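Long-range contacts in phiAB6 tailspike (Unidentified phage, PDB 5JS4), which forms a trimeric beta-helical phage tailspike that fragments the exopolysaccharide of Acinetobacter baumannii and probably serves to recognise the host capsule: residues F464-L469 with V495-W501; G450-V456 with D476-G482; I184-A190 with S202-T208; Y176-F180 with I192-N196. All blocks are in the same frame, centred on the assembly; numbering follows the deposited sequence.

Contact 1 (F464-L469 with V495-W501); sequences FWCENL and VKLLGGW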
# COMPACT_ATOMS: atom_id res chain seq x y z
N PHE A 464 -10.27 -0.69 5.07
CA PHE A 464 -11.58 -1.26 5.35
C PHE A 464 -12.41 -0.22 6.10
O PHE A 464 -11.90 0.45 7.00
CB PHE A 464 -11.47 -2.52 6.21
CG PHE A 464 -11.12 -3.76 5.44
CD1 PHE A 464 -9.85 -3.92 4.91
CD2 PHE A 464 -12.05 -4.77 5.25
CE1 PHE A 464 -9.51 -5.06 4.19
CE2 PHE A 464 -11.72 -5.92 4.54
CZ PHE A 464 -10.45 -6.06 4.01
N TRP A 465 -13.68 -0.10 5.72
CA TRP A 465 -14.63 0.74 6.43
C TRP A 465 -15.72 -0.17 6.96
O TRP A 465 -16.52 -0.69 6.18
CB TRP A 465 -15.21 1.80 5.50
CG TRP A 465 -16.05 2.82 6.22
CD1 TRP A 465 -17.36 2.68 6.58
CD2 TRP A 465 -15.64 4.11 6.66
NE1 TRP A 465 -17.79 3.82 7.23
CE2 TRP A 465 -16.75 4.71 7.29
CE3 TRP A 465 -14.44 4.83 6.60
CZ2 TRP A 465 -16.70 5.99 7.85
CZ3 TRP A 465 -14.38 6.10 7.15
CH2 TRP A 465 -15.51 6.67 7.77
N CYS A 466 -15.74 -0.38 8.27
CA CYS A 466 -16.66 -1.32 8.90
C CYS A 466 -17.62 -0.55 9.78
O CYS A 466 -17.24 -0.02 10.82
CB CYS A 466 -15.88 -2.35 9.72
SG CYS A 466 -14.47 -3.08 8.86
N GLU A 467 -18.88 -0.48 9.35
CA GLU A 467 -19.88 0.35 10.01
C GLU A 467 -21.18 -0.40 10.26
O GLU A 467 -21.94 -0.68 9.33
CB GLU A 467 -20.15 1.63 9.20
CG GLU A 467 -21.12 2.60 9.87
CD GLU A 467 -21.11 3.98 9.24
OE1 GLU A 467 -20.50 4.16 8.17
OE2 GLU A 467 -21.73 4.89 9.83
N ASN A 468 -21.41 -0.73 11.53
CA ASN A 468 -22.65 -1.34 12.03
C ASN A 468 -22.80 -2.82 11.67
O ASN A 468 -22.25 -3.31 10.69
CB ASN A 468 -23.89 -0.55 11.59
CG ASN A 468 -23.85 0.89 12.05
OD1 ASN A 468 -23.28 1.21 13.09
ND2 ASN A 468 -24.45 1.78 11.27
N LEU A 469 -23.58 -3.51 12.51
CA LEU A 469 -23.87 -4.92 12.33
C LEU A 469 -25.38 -5.07 12.17
O LEU A 469 -26.14 -4.30 12.76
CB LEU A 469 -23.37 -5.72 13.53
CG LEU A 469 -21.85 -5.65 13.77
CD1 LEU A 469 -21.51 -6.07 15.19
CD2 LEU A 469 -21.10 -6.51 12.77
N VAL A 495 -8.25 0.60 9.29
CA VAL A 495 -9.51 -0.13 9.41
C VAL A 495 -10.44 0.68 10.32
O VAL A 495 -10.23 0.76 11.53
CB VAL A 495 -9.30 -1.55 9.97
CG1 VAL A 495 -10.64 -2.26 10.15
CG2 VAL A 495 -8.40 -2.36 9.05
N LYS A 496 -11.45 1.29 9.71
CA LYS A 496 -12.46 2.06 10.45
C LYS A 496 -13.44 1.09 11.10
O LYS A 496 -14.00 0.22 10.42
CB LYS A 496 -13.19 3.01 9.51
CG LYS A 496 -14.22 3.92 10.17
CD LYS A 496 -13.56 5.05 10.95
CE LYS A 496 -14.59 6.03 11.49
NZ LYS A 496 -13.95 7.17 12.19
N LEU A 497 -13.65 1.24 12.40
CA LEU A 497 -14.53 0.36 13.17
C LEU A 497 -15.63 1.19 13.84
O LEU A 497 -15.34 2.06 14.67
CB LEU A 497 -13.74 -0.38 14.25
CG LEU A 497 -12.56 -1.23 13.76
CD1 LEU A 497 -11.66 -1.62 14.93
CD2 LEU A 497 -13.03 -2.47 13.01
N LEU A 498 -16.88 0.92 13.46
CA LEU A 498 -18.04 1.61 14.02
C LEU A 498 -19.19 0.64 14.29
O LEU A 498 -19.43 -0.28 13.51
CB LEU A 498 -18.52 2.70 13.05
CG LEU A 498 -17.59 3.89 12.80
CD1 LEU A 498 -18.07 4.69 11.60
CD2 LEU A 498 -17.50 4.77 14.04
N GLY A 499 -19.90 0.86 15.39
CA GLY A 499 -21.14 0.14 15.66
C GLY A 499 -21.03 -1.33 16.01
O GLY A 499 -21.98 -2.08 15.80
N GLY A 500 -19.88 -1.75 16.54
CA GLY A 500 -19.73 -3.11 17.05
C GLY A 500 -18.59 -3.90 16.45
O GLY A 500 -18.21 -4.94 16.98
N TRP A 501 -18.05 -3.44 15.32
CA TRP A 501 -16.91 -4.12 14.71
C TRP A 501 -15.69 -4.02 15.61
O TRP A 501 -15.44 -2.99 16.24
CB TRP A 501 -16.59 -3.54 13.34
CG TRP A 501 -17.62 -3.81 12.31
CD1 TRP A 501 -18.63 -2.99 11.92
CD2 TRP A 501 -17.76 -5.01 11.53
NE1 TRP A 501 -19.38 -3.58 10.94
CE2 TRP A 501 -18.88 -4.82 10.69
CE3 TRP A 501 -17.05 -6.21 11.46
CZ2 TRP A 501 -19.30 -5.80 9.78
CZ3 TRP A 501 -17.48 -7.19 10.57
CH2 TRP A 501 -18.59 -6.97 9.74
O HOH W 1 -24.55 -2.06 14.79
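Trp-465 and Lys-496 are paired in register on two parallel strands, and their side chains lie side by side, the lysine chain over one face of the indole: Lys-496 CG stands 3.6 Å from the centroid of the Trp-465 six-membered ring, almost on its normal, a CH-pi contact. The lysine bends at chi2 (75°), and this runs CD and CE on over the far rim of the ring. Backbone bonds zip the strands together in the alternating parallel pattern, from Lys-496 N to Phe-464 O, Cys-466 N to Lys-496 O, Leu-498 N to Cys-466 O and Asn-468 N to Leu-498 O. On the opposite face, beyond the turn through Gly-499 and Gly-500, the Trp-501 ring is sandwiched. Cys-466 CB lies 3.5 Å from the centroid of the Trp-501 five-membered ring, and over the other side Leu-469 CD2 sits 3.7 Å from the centroid of the Trp-501 six-membered ring. The indole Trp-501 NE1 donates to Asn-468 O at 2.9 Å, a bent bond that reaches the carbonyl from above its plane. Within its own strand, Trp-465 NE1 binds Glu-467 OE1 (2.9 Å), which would limit rotation of the indole that Lys-496 covers. Thr-412 and His-458 of the second subunit pack on Trp-465 and Lys-496. Both indoles thus spend their N-H on an oxygen of strand 460-469, while aliphatic carbon covers two faces of Trp-501 and one of Trp-465.

Contact 2 (G450-V456 with D476-G482); sequences GIKARTV and DWLEVTG
Lys-452 and Glu-479 are neighbours on adjacent parallel strands, and the lysine can be followed outward along the glutamate. Its CB lies near the backbone Glu-479 O; Lys-452 CG, placed anti to the backbone N (chi1 -176°), is 3.9 Å from Glu-479 CD. With the chain extended, Lys-452 CD passes the carboxylate and Lys-452 CE lies 3.6 Å from Glu-479 OE1, with Thr-481 CG2 also beside it. At the tip, Lys-452 NZ remains 4.0 Å from Glu-479 OE1, too far for a salt bridge, and one water joins the two instead. The other carboxylate oxygen, Glu-479 OE2, is held by Lys-475 and His-426, and takes a hydrogen bond from a second water that also links Gly-450 N and Asp-476 O. On the other face Ile-451 CG2 meets Leu-478 CD1 at 3.8 Å. After the corner at Arg-454, Val-456 comes in from strand 455-457, its CG2 3.6 Å from Val-480 CG2 in the interior, which Phe-461 and Phe-464 continue. Between the faces run the parallel-sheet bonds Ile-451 N to Trp-477 O, Glu-479 N to Ile-451 O, Ala-453 N to Glu-479 O and Thr-481 N to Ala-453 O; then Gly-482 N binds Arg-454 O at 2.9 Å. Parallel strands of successive coils, paired in register with like positions stacked over one another, are the build of the pectate lyase-like beta-helices.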
# COMPACT_ATOMS: atom_id res chain seq x y z
N GLY A 450 -17.43 -10.32 8.76
CA GLY A 450 -16.51 -9.75 7.77
C GLY A 450 -15.96 -10.83 6.87
O GLY A 450 -16.72 -11.54 6.21
N ILE A 451 -14.63 -10.94 6.85
CA ILE A 451 -13.94 -12.01 6.14
C ILE A 451 -13.60 -13.10 7.13
O ILE A 451 -12.93 -12.85 8.14
CB ILE A 451 -12.65 -11.49 5.47
CG1 ILE A 451 -13.00 -10.50 4.36
CG2 ILE A 451 -11.83 -12.65 4.90
CD1 ILE A 451 -11.85 -9.62 3.93
N LYS A 452 -14.06 -14.32 6.85
CA LYS A 452 -13.78 -15.48 7.69
C LYS A 452 -12.98 -16.50 6.89
O LYS A 452 -13.28 -16.76 5.72
CB LYS A 452 -15.08 -16.10 8.19
CG LYS A 452 -14.89 -17.26 9.16
CD LYS A 452 -16.23 -17.84 9.58
CE LYS A 452 -16.05 -19.01 10.54
NZ LYS A 452 -17.35 -19.54 11.02
N ALA A 453 -11.96 -17.07 7.52
CA ALA A 453 -11.12 -18.10 6.90
C ALA A 453 -10.51 -18.99 7.98
O ALA A 453 -10.42 -18.59 9.14
CB ALA A 453 -10.03 -17.45 6.06
N ARG A 454 -10.10 -20.19 7.59
CA ARG A 454 -9.36 -21.07 8.49
C ARG A 454 -7.92 -20.60 8.68
O ARG A 454 -7.41 -20.59 9.80
CB ARG A 454 -9.36 -22.51 7.96
CG ARG A 454 -8.80 -23.52 8.95
CD ARG A 454 -8.98 -24.94 8.44
NE ARG A 454 -8.14 -25.21 7.28
CZ ARG A 454 -8.15 -26.35 6.59
NH1 ARG A 454 -8.96 -27.35 6.94
NH2 ARG A 454 -7.33 -26.50 5.55
N THR A 455 -7.28 -20.24 7.57
CA THR A 455 -5.90 -19.77 7.56
C THR A 455 -5.80 -18.56 6.66
O THR A 455 -6.36 -18.56 5.56
CB THR A 455 -4.95 -20.86 7.01
OG1 THR A 455 -5.01 -22.02 7.85
CG2 THR A 455 -3.51 -20.37 6.92
N VAL A 456 -5.10 -17.54 7.13
CA VAL A 456 -4.79 -16.36 6.35
C VAL A 456 -3.28 -16.13 6.45
O VAL A 456 -2.78 -15.74 7.51
CB VAL A 456 -5.57 -15.13 6.85
CG1 VAL A 456 -5.16 -13.87 6.10
CG2 VAL A 456 -7.07 -15.36 6.69
N ASP A 476 -15.37 -9.43 14.65
CA ASP A 476 -14.08 -9.02 14.10
C ASP A 476 -14.22 -8.82 12.59
O ASP A 476 -14.91 -9.58 11.92
CB ASP A 476 -13.00 -10.08 14.35
CG ASP A 476 -12.49 -10.08 15.78
OD1 ASP A 476 -12.34 -8.99 16.38
OD2 ASP A 476 -12.21 -11.18 16.30
N TRP A 477 -13.56 -7.79 12.06
CA TRP A 477 -13.59 -7.54 10.61
C TRP A 477 -12.92 -8.69 9.85
O TRP A 477 -13.31 -9.01 8.73
CB TRP A 477 -12.93 -6.20 10.28
CG TRP A 477 -11.44 -6.19 10.45
CD1 TRP A 477 -10.74 -5.92 11.58
CD2 TRP A 477 -10.47 -6.47 9.43
NE1 TRP A 477 -9.39 -6.02 11.35
CE2 TRP A 477 -9.20 -6.36 10.03
CE3 TRP A 477 -10.55 -6.81 8.08
CZ2 TRP A 477 -8.02 -6.57 9.32
CZ3 TRP A 477 -9.38 -7.02 7.37
CH2 TRP A 477 -8.13 -6.90 8.00
N LEU A 478 -11.90 -9.28 10.47
CA LEU A 478 -11.20 -10.45 9.95
C LEU A 478 -11.21 -11.52 11.03
O LEU A 478 -10.76 -11.28 12.16
CB LEU A 478 -9.76 -10.10 9.56
CG LEU A 478 -8.87 -11.23 9.04
CD1 LEU A 478 -9.38 -11.78 7.72
CD2 LEU A 478 -7.43 -10.76 8.91
N GLU A 479 -11.72 -12.69 10.66
CA GLU A 479 -11.95 -13.80 11.58
C GLU A 479 -11.19 -15.01 11.05
O GLU A 479 -11.57 -15.59 10.03
CB GLU A 479 -13.46 -14.05 11.61
CG GLU A 479 -13.95 -15.21 12.46
CD GLU A 479 -15.47 -15.32 12.45
OE1 GLU A 479 -15.99 -16.31 12.99
OE2 GLU A 479 -16.15 -14.42 11.90
N VAL A 480 -10.09 -15.36 11.71
CA VAL A 480 -9.27 -16.51 11.31
C VAL A 480 -9.38 -17.57 12.40
O VAL A 480 -9.02 -17.32 13.55
CB VAL A 480 -7.80 -16.11 11.08
CG1 VAL A 480 -7.01 -17.28 10.49
CG2 VAL A 480 -7.71 -14.90 10.17
N THR A 481 -9.88 -18.75 12.03
CA THR A 481 -10.29 -19.74 13.03
C THR A 481 -9.19 -20.71 13.47
O THR A 481 -9.24 -21.24 14.58
CB THR A 481 -11.50 -20.57 12.53
OG1 THR A 481 -11.11 -21.37 11.41
CG2 THR A 481 -12.66 -19.66 12.14
N GLY A 482 -8.20 -20.94 12.61
CA GLY A 482 -7.13 -21.89 12.91
C GLY A 482 -6.13 -21.36 13.93
O GLY A 482 -5.79 -20.17 13.91
O HOH W 2 -16.52 -11.63 11.02
O HOH W 3 -18.79 -17.13 12.41

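Contact 3 (I184-A190 with S202-T208); sequences IVYPKNA and STVVNNT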
# COMPACT_ATOMS: atom_id res chain seq x y z
N ILE A 184 -46.23 -24.55 -64.26
CA ILE A 184 -45.37 -23.45 -64.69
C ILE A 184 -43.89 -23.79 -64.53
O ILE A 184 -43.49 -24.47 -63.59
CB ILE A 184 -45.69 -22.17 -63.88
CG1 ILE A 184 -47.17 -21.80 -64.03
CG2 ILE A 184 -44.80 -21.01 -64.29
CD1 ILE A 184 -47.62 -21.47 -65.44
N VAL A 185 -43.09 -23.31 -65.48
CA VAL A 185 -41.64 -23.39 -65.39
C VAL A 185 -41.12 -22.01 -65.01
O VAL A 185 -41.28 -21.05 -65.78
CB VAL A 185 -41.01 -23.84 -66.72
CG1 VAL A 185 -39.51 -24.00 -66.58
CG2 VAL A 185 -41.64 -25.14 -67.20
N TYR A 186 -40.52 -21.90 -63.83
CA TYR A 186 -40.08 -20.61 -63.32
C TYR A 186 -38.63 -20.34 -63.73
O TYR A 186 -37.75 -21.12 -63.38
CB TYR A 186 -40.22 -20.56 -61.80
CG TYR A 186 -41.65 -20.75 -61.37
CD1 TYR A 186 -42.54 -19.68 -61.36
CD2 TYR A 186 -42.13 -22.00 -60.99
CE1 TYR A 186 -43.86 -19.85 -60.97
CE2 TYR A 186 -43.44 -22.18 -60.60
CZ TYR A 186 -44.30 -21.10 -60.59
OH TYR A 186 -45.61 -21.28 -60.21
N PRO A 187 -38.39 -19.24 -64.46
CA PRO A 187 -37.02 -18.93 -64.85
C PRO A 187 -36.20 -18.41 -63.67
O PRO A 187 -36.75 -18.11 -62.61
CB PRO A 187 -37.20 -17.83 -65.90
CG PRO A 187 -38.48 -17.16 -65.53
CD PRO A 187 -39.35 -18.25 -64.97
N LYS A 188 -34.89 -18.33 -63.87
CA LYS A 188 -34.01 -17.77 -62.86
C LYS A 188 -34.48 -16.36 -62.53
O LYS A 188 -34.86 -15.61 -63.43
CB LYS A 188 -32.56 -17.76 -63.35
CG LYS A 188 -31.54 -17.37 -62.29
CD LYS A 188 -30.13 -17.59 -62.79
CE LYS A 188 -29.10 -17.22 -61.73
NZ LYS A 188 -27.72 -17.60 -62.14
N ASN A 189 -34.49 -16.03 -61.24
CA ASN A 189 -34.92 -14.72 -60.73
C ASN A 189 -36.43 -14.47 -60.68
O ASN A 189 -36.86 -13.41 -60.24
CB ASN A 189 -34.23 -13.57 -61.48
CG ASN A 189 -32.72 -13.67 -61.45
OD1 ASN A 189 -32.14 -13.98 -60.42
ND2 ASN A 189 -32.08 -13.39 -62.59
N ALA A 190 -37.23 -15.45 -61.10
CA ALA A 190 -38.68 -15.32 -60.99
C ALA A 190 -39.09 -15.26 -59.52
O ALA A 190 -38.51 -15.95 -58.68
CB ALA A 190 -39.38 -16.48 -61.69
N SER A 202 -36.40 -17.54 -57.48
CA SER A 202 -35.71 -18.68 -58.05
C SER A 202 -34.25 -18.35 -58.31
O SER A 202 -33.94 -17.31 -58.89
CB SER A 202 -36.36 -19.13 -59.35
OG SER A 202 -35.66 -20.25 -59.88
N THR A 203 -33.36 -19.24 -57.88
CA THR A 203 -31.92 -19.07 -58.07
C THR A 203 -31.39 -19.96 -59.20
O THR A 203 -30.19 -19.97 -59.47
CB THR A 203 -31.15 -19.36 -56.78
OG1 THR A 203 -31.38 -20.71 -56.36
CG2 THR A 203 -31.58 -18.41 -55.66
N VAL A 204 -32.29 -20.70 -59.85
CA VAL A 204 -31.92 -21.62 -60.93
C VAL A 204 -32.84 -21.48 -62.13
O VAL A 204 -34.00 -21.06 -62.00
CB VAL A 204 -31.91 -23.09 -60.45
CG1 VAL A 204 -30.87 -23.29 -59.36
CG2 VAL A 204 -33.29 -23.52 -59.97
N VAL A 205 -32.33 -21.85 -63.30
CA VAL A 205 -33.13 -21.90 -64.52
C VAL A 205 -34.05 -23.11 -64.48
O VAL A 205 -33.80 -24.06 -63.74
CB VAL A 205 -32.25 -21.98 -65.80
CG1 VAL A 205 -31.28 -20.80 -65.86
CG2 VAL A 205 -31.49 -23.30 -65.87
N ASN A 206 -35.12 -23.07 -65.27
CA ASN A 206 -36.04 -24.21 -65.42
C ASN A 206 -36.54 -24.75 -64.08
O ASN A 206 -36.61 -25.96 -63.88
CB ASN A 206 -35.37 -25.35 -66.20
CG ASN A 206 -34.94 -24.94 -67.59
OD1 ASN A 206 -33.82 -25.26 -68.02
ND2 ASN A 206 -35.81 -24.25 -68.31
N ASN A 207 -36.91 -23.86 -63.17
CA ASN A 207 -37.31 -24.28 -61.83
C ASN A 207 -38.75 -24.80 -61.82
O ASN A 207 -39.69 -24.06 -62.12
CB ASN A 207 -37.14 -23.13 -60.83
CG ASN A 207 -37.10 -23.60 -59.39
OD1 ASN A 207 -37.62 -24.67 -59.05
ND2 ASN A 207 -36.49 -22.79 -58.53
N THR A 208 -38.90 -26.08 -61.48
CA THR A 208 -40.22 -26.71 -61.39
C THR A 208 -40.46 -27.31 -60.01
O THR A 208 -41.38 -28.12 -59.83
CB THR A 208 -40.37 -27.81 -62.47
OG1 THR A 208 -39.36 -28.81 -62.28
CG2 THR A 208 -40.24 -27.21 -63.86
O HOH W 4 -28.02 -20.58 -61.42
O HOH W 5 -31.91 -15.46 -58.01
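Ser-202 packs tightly against the turn of 187-190: Ser-202 CB lies 3.4 Å from Pro-187 O, and its backbone N and O both bond to the second half of the turn. Asn-189 N donates to Ser-202 O at 2.7 Å, and Ser-202 N to Ala-190 O; a water also spans Asn-189 OD1 and Ser-202 O. The turn itself is type II, closed by Ala-190 N on Pro-187 O. With chi1 at -180°, Ser-202 OG is turned opposite the backbone N and back into its own loop: it donates to Val-204 O at 2.8 Å, on a lone pair, and accepts from Asn-207 ND2, lying in the amide plane of that asparagine. Asn-207 OD1 is held by Ser-209. Farther along, Tyr-186 and Asn-207 form an antiparallel hydrogen-bonded pair, each N binding the other's O at 2.9 Å, and Asn-207 O also lies at the edge of the Tyr-186 ring, 3.4 Å from Tyr-186 CD2. Across the trimer, Tyr-179 of the third subunit binds Asn-189 ND2. The outer side is looser. Lys-188 stretches fully extended along the loop, Lys-188 CE 3.7 Å from Thr-203 O, and its NZ reaches that oxygen through a water. Val-185 CG1 rests on Asn-206 CA at 3.7 Å. The two loops flank the small antiparallel sheet: one leads into strand 191-193, the other follows strand 199-202, and Trp-218 of strand 218-220 packs against Ser-202 and Asn-207.

Contact 4 (Y176-F180 with I192-N196); sequences YLKYF and IMLDN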
# COMPACT_ATOMS: atom_id res chain seq x y z
N TYR A 176 -50.30 -7.58 -56.65
CA TYR A 176 -49.29 -8.60 -56.90
C TYR A 176 -49.41 -9.73 -55.89
O TYR A 176 -49.30 -9.53 -54.68
CB TYR A 176 -47.90 -7.96 -56.90
CG TYR A 176 -47.82 -6.89 -57.96
CD1 TYR A 176 -47.97 -7.22 -59.31
CD2 TYR A 176 -47.66 -5.55 -57.63
CE1 TYR A 176 -47.94 -6.25 -60.29
CE2 TYR A 176 -47.62 -4.57 -58.61
CZ TYR A 176 -47.76 -4.93 -59.94
OH TYR A 176 -47.72 -3.98 -60.94
N LEU A 177 -49.68 -10.92 -56.43
CA LEU A 177 -49.82 -12.15 -55.66
C LEU A 177 -49.92 -13.32 -56.62
O LEU A 177 -50.86 -13.40 -57.42
CB LEU A 177 -51.07 -12.11 -54.77
CG LEU A 177 -51.34 -13.36 -53.93
CD1 LEU A 177 -50.19 -13.65 -52.98
CD2 LEU A 177 -52.64 -13.22 -53.16
N LYS A 178 -48.94 -14.21 -56.56
CA LYS A 178 -48.96 -15.45 -57.34
C LYS A 178 -48.41 -16.55 -56.47
O LYS A 178 -47.31 -16.44 -55.94
CB LYS A 178 -48.13 -15.32 -58.61
CG LYS A 178 -48.74 -14.45 -59.69
CD LYS A 178 -49.97 -15.08 -60.32
CE LYS A 178 -50.73 -14.08 -61.17
NZ LYS A 178 -51.87 -14.70 -61.89
N TYR A 179 -49.20 -17.61 -56.29
CA TYR A 179 -48.75 -18.79 -55.57
C TYR A 179 -48.15 -19.80 -56.54
O TYR A 179 -48.27 -19.64 -57.76
CB TYR A 179 -49.91 -19.41 -54.80
CG TYR A 179 -50.46 -18.53 -53.69
CD1 TYR A 179 -49.69 -18.22 -52.58
CD2 TYR A 179 -51.75 -18.02 -53.75
CE1 TYR A 179 -50.18 -17.42 -51.56
CE2 TYR A 179 -52.26 -17.22 -52.74
CZ TYR A 179 -51.47 -16.93 -51.65
OH TYR A 179 -51.96 -16.13 -50.63
N PHE A 180 -47.51 -20.83 -56.00
CA PHE A 180 -46.90 -21.87 -56.82
C PHE A 180 -47.95 -22.58 -57.68
O PHE A 180 -49.05 -22.87 -57.22
CB PHE A 180 -46.15 -22.88 -55.96
CG PHE A 180 -45.53 -24.01 -56.75
CD1 PHE A 180 -44.36 -23.81 -57.45
CD2 PHE A 180 -46.14 -25.25 -56.79
CE1 PHE A 180 -43.79 -24.84 -58.18
CE2 PHE A 180 -45.58 -26.29 -57.52
CZ PHE A 180 -44.40 -26.08 -58.22
N ILE A 192 -42.35 -15.56 -56.77
CA ILE A 192 -43.71 -15.94 -56.42
C ILE A 192 -43.84 -15.93 -54.90
O ILE A 192 -42.85 -15.71 -54.20
CB ILE A 192 -44.10 -17.33 -56.97
CG1 ILE A 192 -43.12 -18.41 -56.49
CG2 ILE A 192 -44.16 -17.31 -58.49
CD1 ILE A 192 -43.61 -19.83 -56.72
N MET A 193 -45.05 -16.18 -54.41
CA MET A 193 -45.31 -16.24 -52.98
C MET A 193 -45.46 -17.68 -52.53
O MET A 193 -46.13 -18.48 -53.19
CB MET A 193 -46.59 -15.49 -52.63
CG MET A 193 -46.46 -13.98 -52.64
SD MET A 193 -46.31 -13.28 -54.30
CE MET A 193 -46.56 -11.55 -53.94
N LEU A 194 -44.84 -17.99 -51.39
CA LEU A 194 -45.18 -19.20 -50.64
C LEU A 194 -46.62 -19.09 -50.18
O LEU A 194 -47.20 -18.00 -50.16
CB LEU A 194 -44.26 -19.33 -49.41
CG LEU A 194 -42.78 -19.54 -49.69
CD1 LEU A 194 -41.96 -19.37 -48.42
CD2 LEU A 194 -42.54 -20.91 -50.30
N ASP A 195 -47.22 -20.22 -49.80
CA ASP A 195 -48.61 -20.23 -49.34
C ASP A 195 -48.84 -19.32 -48.12
O ASP A 195 -49.95 -18.81 -47.93
CB ASP A 195 -49.07 -21.66 -49.04
CG ASP A 195 -49.20 -22.51 -50.29
OD1 ASP A 195 -49.22 -21.96 -51.42
OD2 ASP A 195 -49.30 -23.75 -50.15
N ASN A 196 -47.80 -19.10 -47.32
CA ASN A 196 -47.87 -18.16 -46.19
C ASN A 196 -47.71 -16.68 -46.59
O ASN A 196 -47.76 -15.80 -45.73
CB ASN A 196 -46.83 -18.53 -45.11
CG ASN A 196 -45.39 -18.38 -45.59
OD1 ASN A 196 -45.10 -17.65 -46.53
ND2 ASN A 196 -44.48 -19.08 -44.92
O HOH W 6 -47.21 -21.02 -53.17
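At the N-terminal end of the modelled chain, an extended segment lies against strand 191-193, the outermost strand, within this chain, of a small antiparallel sheet, and Met-193 is the residue it closes on. Met-193 N donates a nearly straight bond to Lys-178 O at 2.7 Å, and its side chain folds back the same way. A bend at chi2 (72°) brings Met-193 SD to 3.6 Å from Lys-178 N, a weak N-H to sulfur bond, and leaves Met-193 CE 3.5 Å from Tyr-176 O. Leu-177 CD1 touches Met-193 CG at 3.8 Å, crossing it at a slant. The Tyr-179 ring turns its edge to the backbone of the second segment, with Tyr-179 CE1 3.3 Å from Leu-194 O, in the ring plane. Ile-192 and Phe-180 run side by side, with Ile-192 CD1 4.0 Å from Phe-180 CB and near the ring edge; Tyr-186, Val-200 and Trp-218 also cover the isoleucine. One water is gripped three ways, accepting from Phe-180 N and donating to Met-193 O and Asp-195 OD1; it bridges Phe-180 N and Met-193 O, which are 3.9 Å apart. At the trimer interface, Tyr-176 packs edge-to-face on Tyr-176 of both other subunits, and its OH bonds Leu-177 N of the second. The contact is thus a loop laid along the outermost strand of a small antiparallel sheet, its Tyr-176 meeting the same loop of the other subunits about the trimer.

How the contacts relate
Along the chain, contacts 4 and 3 come first and interlock, their segments alternating; contacts 2 and 1 follow and alternate likewise. The first pair, with centres 14 Å apart, belongs to the N-terminal three-stranded antiparallel sheet, where Tyr-186 packs on Phe-180 and Ile-192. The second pair, 16 Å apart, lies in the beta-helix on two of its walls: contact 2 joins the last two strands of an eight-stranded parallel sheet, contact 1 strands 460-469 and 495-498. They meet through Phe-464 and Trp-477 in the interior. Contacts 1 and 2 lie about 73 to 79 Å from contacts 3 and 4, between centres. Contacts 1, 3 and 4 also touch other subunits, so trimer contacts recur along the elongated spike.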